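Local coordinates for protein Exo-beta-1,3-galactanase (Bifidobacterium bifidum, PDB 5FLW) that probably hydrolyses beta-1,3-galactan chains, releasing galactose from their non-reducing ends, as a glycoside hydrolase of family 43, at residues I193-D197 / G198-W202. Residues are numbered along the deposited sequence; the frame is centred on the assembly and turned at random.
Sequences IIKKD and GLYYW
Ile194 and Tyr201 form an antiparallel hydrogen-bonded pair in a tight beta hairpin, made by the two strands that begin a four-stranded antiparallel sheet. Strand 191-196 is one of its two outermost strands, and strand 199-205 lies next to it. Two backbone bonds join the pair, and Ile194 O receives Tyr201 N at 2.8 Å. Two more backbone bonds join Lys196 and Leu199, the first and last residues of a type I' turn. Asp197 and Gly198 fill its corners, both with positive phi. The Leu199 N-H reaches Lys196 O from well above the carbonyl plane. Water 2 donates a second bond to Lys196 O at 2.7 Å. The same water lies in plane at the edge of the Tyr201 ring, 2.9 Å from its OH, which also bonds Gly288 N.

The whole chain folds as the five-bladed beta-propeller of family 43, and this hairpin supplies half of one blade. On one face of the blade, Ile194 CD1 touches Tyr201 CD1 at 3.6 Å. With chi1 at 62°, Ile194 CG1 sits between the backbone N and carbonyl carbon, and chi2 at 87° then turns CD1 to the tyrosine. Ile285 of strand 278-286 packs on both residues.

The other face carries Ile193, Lys195, Tyr200 and Trp202. Ile193 CD1 lies over one face of the Trp202 indole, 4.2 Å from the centroid of the five-membered ring. Ile162 of strand 159-165 touches both. Lys195 is extended and runs alongside Tyr200, pointing the same way. Its CG makes an off-centre CH-pi contact with the ring. Lys195 NZ ends 3.3 Å from Tyr200 OH, a weak bond. Asp144 holds both tips more firmly, by a salt bridge to NZ and a hydrogen bond with Tyr200 OH. Water 1 accepts from Lys195 NZ at 2.7 Å.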
loop_
_atom_site.group_PDB
_atom_site.type_symbol
_atom_site.label_atom_id
_atom_site.label_comp_id
_atom_site.label_asym_id
_atom_site.label_seq_id
_atom_site.Cartn_x
_atom_site.Cartn_y
_atom_site.Cartn_z
ATOM N N ILE A 193 -1.785 -7.637 -0.195
ATOM C CA ILE A 193 -1.850 -9.098 -0.275
ATOM C C ILE A 193 -0.533 -9.703 0.191
ATOM O O ILE A 193 0.546 -9.253 -0.208
ATOM C CB ILE A 193 -2.172 -9.594 -1.718
ATOM C CG1 ILE A 193 -3.602 -9.198 -2.123
ATOM C CG2 ILE A 193 -1.989 -11.134 -1.871
ATOM C CD1 ILE A 193 -3.999 -9.529 -3.558
ATOM N N ILE A 194 -0.633 -10.781 0.971
ATOM C CA ILE A 194 0.509 -11.616 1.332
ATOM C C ILE A 194 0.139 -13.061 1.013
ATOM O O ILE A 194 -1.016 -13.389 0.713
ATOM C CB ILE A 194 0.986 -11.477 2.812
ATOM C CG1 ILE A 194 -0.107 -11.891 3.814
ATOM C CG2 ILE A 194 1.500 -10.067 3.111
ATOM C CD1 ILE A 194 -0.146 -13.351 4.155
ATOM N N LYS A 195 1.150 -13.917 1.052
ATOM C CA LYS A 195 0.979 -15.347 0.819
ATOM C C LYS A 195 1.678 -16.139 1.918
ATOM O O LYS A 195 2.806 -15.819 2.304
ATOM C CB LYS A 195 1.617 -15.757 -0.524
ATOM C CG LYS A 195 1.130 -17.095 -1.135
ATOM C CD LYS A 195 1.997 -17.459 -2.332
ATOM C CE LYS A 195 1.464 -18.651 -3.080
ATOM N NZ LYS A 195 2.159 -18.918 -4.365
ATOM N N LYS A 196 1.002 -17.170 2.423
ATOM C CA LYS A 196 1.598 -18.051 3.419
ATOM C C LYS A 196 1.160 -19.485 3.140
ATOM O O LYS A 196 -0.044 -19.780 3.125
ATOM C CB LYS A 196 1.188 -17.653 4.841
ATOM C CG LYS A 196 1.842 -18.505 5.913
ATOM C CD LYS A 196 1.154 -18.282 7.247
ATOM C CE LYS A 196 1.588 -19.278 8.297
ATOM N NZ LYS A 196 3.066 -19.291 8.436
ATOM N N ASP A 197 2.134 -20.370 2.935
ATOM C CA ASP A 197 1.869 -21.804 2.766
ATOM C C ASP A 197 0.786 -22.052 1.720
ATOM O O ASP A 197 -0.171 -22.804 1.936
ATOM C CB ASP A 197 1.536 -22.478 4.094
ATOM C CG ASP A 197 1.435 -23.990 3.965
ATOM O OD1 ASP A 197 2.065 -24.553 3.044
ATOM O OD2 ASP A 197 0.700 -24.613 4.809
ATOM N N GLY A 198 0.938 -21.382 0.572
ATOM C CA GLY A 198 0.060 -21.589 -0.561
ATOM C C GLY A 198 -1.257 -20.834 -0.531
ATOM O O GLY A 198 -2.011 -20.927 -1.509
ATOM N N LEU A 199 -1.571 -20.101 0.544
ATOM C CA LEU A 199 -2.835 -19.377 0.662
ATOM C C LEU A 199 -2.552 -17.878 0.584
ATOM O O LEU A 199 -1.668 -17.377 1.289
ATOM C CB LEU A 199 -3.525 -19.682 1.993
ATOM C CG LEU A 199 -4.978 -19.239 2.126
ATOM C CD1 LEU A 199 -5.859 -20.108 1.245
ATOM C CD2 LEU A 199 -5.440 -19.297 3.551
ATOM N N TYR A 200 -3.305 -17.171 -0.269
ATOM C CA TYR A 200 -3.211 -15.713 -0.387
ATOM C C TYR A 200 -4.170 -15.056 0.599
ATOM O O TYR A 200 -5.306 -15.510 0.775
ATOM C CB TYR A 200 -3.591 -15.269 -1.802
ATOM C CG TYR A 200 -2.740 -15.869 -2.906
ATOM C CD1 TYR A 200 -1.511 -15.305 -3.243
ATOM C CD2 TYR A 200 -3.168 -17.009 -3.613
ATOM C CE1 TYR A 200 -0.732 -15.848 -4.250
ATOM C CE2 TYR A 200 -2.392 -17.560 -4.624
ATOM C CZ TYR A 200 -1.168 -16.979 -4.937
ATOM O OH TYR A 200 -0.383 -17.511 -5.946
ATOM N N TYR A 201 -3.705 -13.997 1.252
ATOM C CA TYR A 201 -4.526 -13.212 2.168
ATOM C C TYR A 201 -4.571 -11.792 1.613
ATOM O O TYR A 201 -3.525 -11.189 1.382
ATOM C CB TYR A 201 -3.946 -13.192 3.591
ATOM C CG TYR A 201 -3.851 -14.553 4.309
ATOM C CD1 TYR A 201 -2.965 -15.539 3.874
ATOM C CD2 TYR A 201 -4.610 -14.812 5.458
ATOM C CE1 TYR A 201 -2.862 -16.773 4.538
ATOM C CE2 TYR A 201 -4.520 -16.029 6.131
ATOM C CZ TYR A 201 -3.646 -17.011 5.667
ATOM O OH TYR A 201 -3.538 -18.224 6.342
ATOM N N TRP A 202 -5.784 -11.278 1.399
ATOM C CA TRP A 202 -6.039 -9.983 0.780
ATOM C C TRP A 202 -6.812 -9.132 1.782
ATOM O O TRP A 202 -7.937 -9.482 2.161
ATOM C CB TRP A 202 -6.872 -10.226 -0.486
ATOM C CG TRP A 202 -7.285 -9.051 -1.328
ATOM C CD1 TRP A 202 -7.084 -7.713 -1.081
ATOM C CD2 TRP A 202 -8.005 -9.121 -2.575
ATOM N NE1 TRP A 202 -7.631 -6.953 -2.099
ATOM C CE2 TRP A 202 -8.196 -7.793 -3.029
ATOM C CE3 TRP A 202 -8.493 -10.182 -3.358
ATOM C CZ2 TRP A 202 -8.878 -7.501 -4.226
ATOM C CZ3 TRP A 202 -9.155 -9.893 -4.555
ATOM C CH2 TRP A 202 -9.328 -8.559 -4.982
HETATM O O HOH W 1 0.635 -20.660 -5.694
HETATM O O HOH W 2 -1.709 -20.225 5.243
#